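Local coordinates for iron binding protein FbpA (Mannheimia haemolytica, PDB 1Q35) that binds ferric iron and probably carries it through the periplasm for uptake into the cell, at residues Asp59-Met64 with Asn143-Ala148; Gln87-Asp90 with Trp95-Leu98. All blocks are in the same frame, centred on the assembly; numbering follows the deposited sequence.

Contact 1: residues Asp59-Met64 with Asn143-Ala148; sequences DISRVM and NVSLFA
The capped amino end of helix 60-68 meets the iron-site helix 141-168 through D59, S61 and S145, and the contact is a worked example of a helix cap put to a second use. In this periplasmic binding-protein fold the two helices probably belong to different lobes, so the contact would span the cleft near the iron site. D59 occupies the N-cap position, where S61 N donates to OD1 and R62 N to OD2, both well above the carboxylate plane. S145 OG approaches differently, donating to D59 OD1 on the syn side, 21° out of the plane, at 2.7 Å. The same S145 OG accepts from S61 OG over 2.8 Å. A short relay therefore runs from S61 through S145 to D59. S145 reaches across because its OG stands anti to its own carbonyl carbon (chi1 -73°), while the D59 carboxylate is carried forward with CG anti to the backbone N (chi1 168°). Beyond the two segments, N230 ND2 also donates to D59 OD1 and N230 OD1 accepts from I60 N, tying the cap to strand 228-236. Y301 of helix 301-311 lies against both serines. Y142, a ferric-ion ligand in the iron-bound protein though no iron is present here, precedes the segment 143-148, and its side chain is about 5 Å from that of D59. With three donors on D59 OD1, a fourth on OD2 and a helix amino end behind it, the buried carboxylate is probably stabilised as an anion, and between the two segments the join is made by hydrogen bonds, with little apolar contact.

Contact 2: residues Gln87-Asp90 with Trp95-Leu98; sequences QFRD and WFGL
D90 OD2 accepts two bonds: from the backbone N of N92, closing an Asx turn, and from a water at 2.7 Å. That water in turn accepts from W95 NE1, in the plane of the indole and at its edge, so the aspartate and the tryptophan are bridged through solvent. They also touch directly. D90 CB sits over the five-membered ring, 3.4 Å from its centroid and 15° off the normal, a CH-pi contact, and the carboxylate lies within 6° of parallel to the indole. Over the same face, D90 N stands 3.5 Å above the plane, so the R89-D90 peptide is laid on the ring. The W95 torsion explains this overlap: CG is placed between the backbone N and the carbonyl carbon (chi1 63°), which folds the indole back alongside the partner chain. In fold terms, residues 87-90 pair antiparallel with the start of strand 96-108 through a single bridge, the non-hydrogen-bonded pair R89 and F96. It is flanked by G97 N to F88 O at 2.8 Å and D90 N to W95 O at 3.0 Å. Q94 N donates to D90 OD1, so both carboxylate oxygens help hold the turn that joins the two segments. At the bridge itself, R89 CB meets F96 CD2 at 3.7 Å and R89 CD lies slightly farther from F96 CD2 and CE2, the approach to the ring being oblique. The extended arginine then leads away to I84 O, which accepts from NE.

Overall arrangement
Both contacts are buried, but contact 1 lies nearer the middle of the chain, its centre about 8 Å from the chain centre against about 13 Å for contact 2. Contact 1 joins helices far apart in sequence by side-chain hydrogen bonds alone, beside the iron site; contact 2 closes a short turn by backbone pairing and an aromatic face, away from the annotated sites. Along the chain, contact 2 is nested within the loop that contact 1 closes. The two meet at helix 60-68, which also packs I60, V63 and M64 on W95: the helix offers a polar end to one contact and apolar side chains to the other.

Contact 1: residues Asp59-Met64 with Asn143-Ala148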
loop_
_atom_site.group_PDB
_atom_site.type_symbol
_atom_site.label_atom_id
_atom_site.label_comp_id
_atom_site.label_asym_id
_atom_site.label_seq_id
_atom_site.Cartn_x
_atom_site.Cartn_y
_atom_site.Cartn_z
ATOM N N ASP A 59 -0.507 -4.332 -2.202
ATOM C CA ASP A 59 0.335 -4.879 -1.145
ATOM C C ASP A 59 1.230 -5.982 -1.716
ATOM O O ASP A 59 0.749 -6.870 -2.422
ATOM C CB ASP A 59 -0.577 -5.401 -0.028
ATOM C CG ASP A 59 0.144 -6.252 0.987
ATOM O OD1 ASP A 59 1.259 -5.873 1.429
ATOM O OD2 ASP A 59 -0.355 -7.322 1.400
ATOM N N ILE A 60 2.522 -5.928 -1.410
ATOM C CA ILE A 60 3.456 -6.969 -1.839
ATOM C C ILE A 60 3.063 -8.334 -1.293
ATOM O O ILE A 60 3.251 -9.343 -1.971
ATOM C CB ILE A 60 4.913 -6.627 -1.435
ATOM C CG1 ILE A 60 5.887 -7.683 -1.973
ATOM C CG2 ILE A 60 5.071 -6.515 0.086
ATOM C CD1 ILE A 60 5.992 -7.729 -3.480
ATOM N N SER A 61 2.517 -8.390 -0.083
ATOM C CA SER A 61 2.174 -9.683 0.482
ATOM C C SER A 61 1.044 -10.363 -0.294
ATOM O O SER A 61 1.080 -11.576 -0.488
ATOM C CB SER A 61 1.870 -9.569 1.968
ATOM O OG SER A 61 3.022 -9.110 2.654
ATOM N N ARG A 62 0.065 -9.594 -0.771
ATOM C CA ARG A 62 -0.975 -10.139 -1.647
ATOM C C ARG A 62 -0.387 -10.611 -2.975
ATOM O O ARG A 62 -0.763 -11.669 -3.491
ATOM C CB ARG A 62 -2.072 -9.108 -1.915
ATOM C CG ARG A 62 -3.224 -9.618 -2.785
ATOM C CD ARG A 62 -4.132 -10.627 -2.103
ATOM N NE ARG A 62 -5.098 -9.979 -1.224
ATOM C CZ ARG A 62 -5.936 -10.622 -0.417
ATOM N NH1 ARG A 62 -6.773 -9.928 0.341
ATOM N NH2 ARG A 62 -5.955 -11.949 -0.363
ATOM N N VAL A 63 0.522 -9.824 -3.536
ATOM C CA VAL A 63 1.209 -10.205 -4.766
ATOM C C VAL A 63 1.870 -11.566 -4.610
ATOM O O VAL A 63 1.713 -12.439 -5.468
ATOM C CB VAL A 63 2.282 -9.168 -5.158
ATOM C CG1 VAL A 63 3.215 -9.716 -6.222
ATOM C CG2 VAL A 63 1.631 -7.885 -5.646
ATOM N N MET A 64 2.602 -11.758 -3.520
ATOM C CA MET A 64 3.326 -13.010 -3.319
ATOM C C MET A 64 2.382 -14.158 -2.977
ATOM O O MET A 64 2.653 -15.292 -3.350
ATOM C CB MET A 64 4.423 -12.854 -2.263
ATOM C CG MET A 64 5.530 -11.897 -2.662
ATOM S SD MET A 64 6.184 -12.167 -4.329
ATOM C CE MET A 64 6.736 -13.855 -4.215
ATOM N N ASN A 143 -1.114 -2.773 7.523
ATOM C CA ASN A 143 -0.520 -2.946 8.841
ATOM C C ASN A 143 0.263 -4.248 8.957
ATOM O O ASN A 143 1.381 -4.254 9.441
ATOM C CB ASN A 143 -1.589 -2.892 9.938
ATOM C CG ASN A 143 -2.110 -1.493 10.190
ATOM O OD1 ASN A 143 -1.435 -0.491 9.910
ATOM N ND2 ASN A 143 -3.322 -1.416 10.730
ATOM N N VAL A 144 -0.316 -5.357 8.517
ATOM C CA VAL A 144 0.344 -6.645 8.671
ATOM C C VAL A 144 1.678 -6.646 7.914
ATOM O O VAL A 144 2.657 -7.168 8.416
ATOM C CB VAL A 144 -0.567 -7.831 8.262
ATOM C CG1 VAL A 144 0.161 -9.157 8.440
ATOM C CG2 VAL A 144 -1.855 -7.833 9.092
ATOM N N SER A 145 1.732 -6.050 6.724
ATOM C CA SER A 145 2.995 -6.005 5.984
ATOM C C SER A 145 4.039 -5.119 6.672
ATOM O O SER A 145 5.224 -5.424 6.635
ATOM C CB SER A 145 2.770 -5.603 4.529
ATOM O OG SER A 145 2.168 -6.682 3.833
ATOM N N LEU A 146 3.613 -4.035 7.316
ATOM C CA LEU A 146 4.515 -3.268 8.168
ATOM C C LEU A 146 5.077 -4.144 9.292
ATOM O O LEU A 146 6.281 -4.167 9.529
ATOM C CB LEU A 146 3.792 -2.050 8.751
ATOM C CG LEU A 146 4.518 -1.276 9.854
ATOM C CD1 LEU A 146 5.824 -0.664 9.368
ATOM C CD2 LEU A 146 3.602 -0.201 10.413
ATOM N N PHE A 147 4.206 -4.863 9.993
ATOM C CA PHE A 147 4.641 -5.728 11.083
ATOM C C PHE A 147 5.548 -6.857 10.574
ATOM O O PHE A 147 6.456 -7.292 11.280
ATOM C CB PHE A 147 3.439 -6.309 11.850
ATOM C CG PHE A 147 2.420 -5.282 12.302
ATOM C CD1 PHE A 147 1.089 -5.641 12.401
ATOM C CD2 PHE A 147 2.775 -3.981 12.632
ATOM C CE1 PHE A 147 0.125 -4.730 12.808
ATOM C CE2 PHE A 147 1.813 -3.062 13.043
ATOM C CZ PHE A 147 0.490 -3.443 13.142
ATOM N N ALA A 148 5.302 -7.309 9.350
ATOM C CA ALA A 148 6.119 -8.334 8.715
ATOM C C ALA A 148 7.549 -7.849 8.500
ATOM O O ALA A 148 8.498 -8.583 8.754
ATOM C CB ALA A 148 5.499 -8.753 7.401
#

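Contact 2: residues Gln87-Asp90 with Trp95-Leu98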
loop_
_atom_site.group_PDB
_atom_site.type_symbol
_atom_site.label_atom_id
_atom_site.label_comp_id
_atom_site.label_asym_id
_atom_site.label_seq_id
_atom_site.Cartn_x
_atom_site.Cartn_y
_atom_site.Cartn_z
ATOM N N GLN A 87 14.405 -3.338 -9.004
ATOM C CA GLN A 87 14.067 -3.514 -7.594
ATOM C C GLN A 87 12.564 -3.465 -7.313
ATOM O O GLN A 87 12.138 -3.823 -6.223
ATOM C CB GLN A 87 14.789 -2.476 -6.729
ATOM C CG GLN A 87 14.264 -1.050 -6.855
ATOM C CD GLN A 87 14.755 -0.144 -5.748
ATOM O OE1 GLN A 87 15.434 0.847 -6.012
ATOM N NE2 GLN A 87 14.412 -0.475 -4.509
ATOM N N PHE A 88 11.780 -3.021 -8.294
ATOM C CA PHE A 88 10.327 -2.914 -8.146
ATOM C C PHE A 88 9.561 -3.915 -9.003
ATOM O O PHE A 88 8.372 -3.746 -9.217
ATOM C CB PHE A 88 9.874 -1.487 -8.470
ATOM C CG PHE A 88 10.493 -0.445 -7.584
ATOM C CD1 PHE A 88 10.431 -0.571 -6.201
ATOM C CD2 PHE A 88 11.158 0.641 -8.126
ATOM C CE1 PHE A 88 11.010 0.380 -5.373
ATOM C CE2 PHE A 88 11.740 1.600 -7.299
ATOM C CZ PHE A 88 11.663 1.464 -5.923
ATOM N N ARG A 89 10.232 -4.956 -9.490
ATOM C CA ARG A 89 9.545 -6.058 -10.160
ATOM C C ARG A 89 10.254 -7.380 -9.896
ATOM O O ARG A 89 11.414 -7.414 -9.490
ATOM C CB ARG A 89 9.399 -5.798 -11.663
ATOM C CG ARG A 89 10.687 -5.464 -12.397
ATOM C CD ARG A 89 10.479 -5.208 -13.881
ATOM N NE ARG A 89 11.621 -4.526 -14.482
ATOM C CZ ARG A 89 12.766 -5.110 -14.828
ATOM N NH1 ARG A 89 13.742 -4.371 -15.346
ATOM N NH2 ARG A 89 12.947 -6.419 -14.686
ATOM N N ASP A 90 9.519 -8.461 -10.109
ATOM C CA ASP A 90 9.999 -9.813 -9.880
ATOM C C ASP A 90 11.209 -10.106 -10.759
ATOM O O ASP A 90 11.175 -9.869 -11.962
ATOM C CB ASP A 90 8.875 -10.784 -10.234
ATOM C CG ASP A 90 9.159 -12.209 -9.821
ATOM O OD1 ASP A 90 8.379 -13.096 -10.231
ATOM O OD2 ASP A 90 10.119 -12.540 -9.098
ATOM N N TRP A 95 5.486 -10.656 -11.359
ATOM C CA TRP A 95 4.787 -9.513 -10.766
ATOM C C TRP A 95 5.560 -8.229 -11.023
ATOM O O TRP A 95 6.776 -8.236 -11.187
ATOM C CB TRP A 95 4.521 -9.715 -9.265
ATOM C CG TRP A 95 5.752 -9.828 -8.410
ATOM C CD1 TRP A 95 6.333 -10.980 -7.964
ATOM C CD2 TRP A 95 6.544 -8.753 -7.880
ATOM N NE1 TRP A 95 7.445 -10.690 -7.210
ATOM C CE2 TRP A 95 7.598 -9.330 -7.139
ATOM C CE3 TRP A 95 6.479 -7.356 -7.966
ATOM C CZ2 TRP A 95 8.572 -8.567 -6.492
ATOM C CZ3 TRP A 95 7.449 -6.596 -7.315
ATOM C CH2 TRP A 95 8.480 -7.208 -6.593
ATOM N N PHE A 96 4.829 -7.117 -11.020
ATOM C CA PHE A 96 5.362 -5.816 -11.403
ATOM C C PHE A 96 4.803 -4.720 -10.514
ATOM O O PHE A 96 3.595 -4.565 -10.387
ATOM C CB PHE A 96 5.035 -5.536 -12.867
ATOM C CG PHE A 96 5.537 -6.604 -13.775
ATOM C CD1 PHE A 96 4.742 -7.701 -14.080
ATOM C CD2 PHE A 96 6.840 -6.572 -14.241
ATOM C CE1 PHE A 96 5.227 -8.732 -14.870
ATOM C CE2 PHE A 96 7.325 -7.596 -15.041
ATOM C CZ PHE A 96 6.519 -8.675 -15.348
ATOM N N GLY A 97 5.699 -3.977 -9.884
ATOM C CA GLY A 97 5.328 -2.791 -9.133
ATOM C C GLY A 97 5.025 -1.636 -10.069
ATOM O O GLY A 97 5.697 -1.451 -11.084
ATOM N N LEU A 98 4.003 -0.858 -9.719
ATOM C CA LEU A 98 3.574 0.303 -10.495
ATOM C C LEU A 98 3.757 1.623 -9.738
ATOM O O LEU A 98 3.996 2.654 -10.360
ATOM C CB LEU A 98 2.111 0.140 -10.900
ATOM C CG LEU A 98 1.834 -1.003 -11.882
ATOM C CD1 LEU A 98 0.337 -1.184 -12.054
ATOM C CD2 LEU A 98 2.509 -0.756 -13.230
HETATM O O HOH W 1 9.606 -12.572 -6.432
#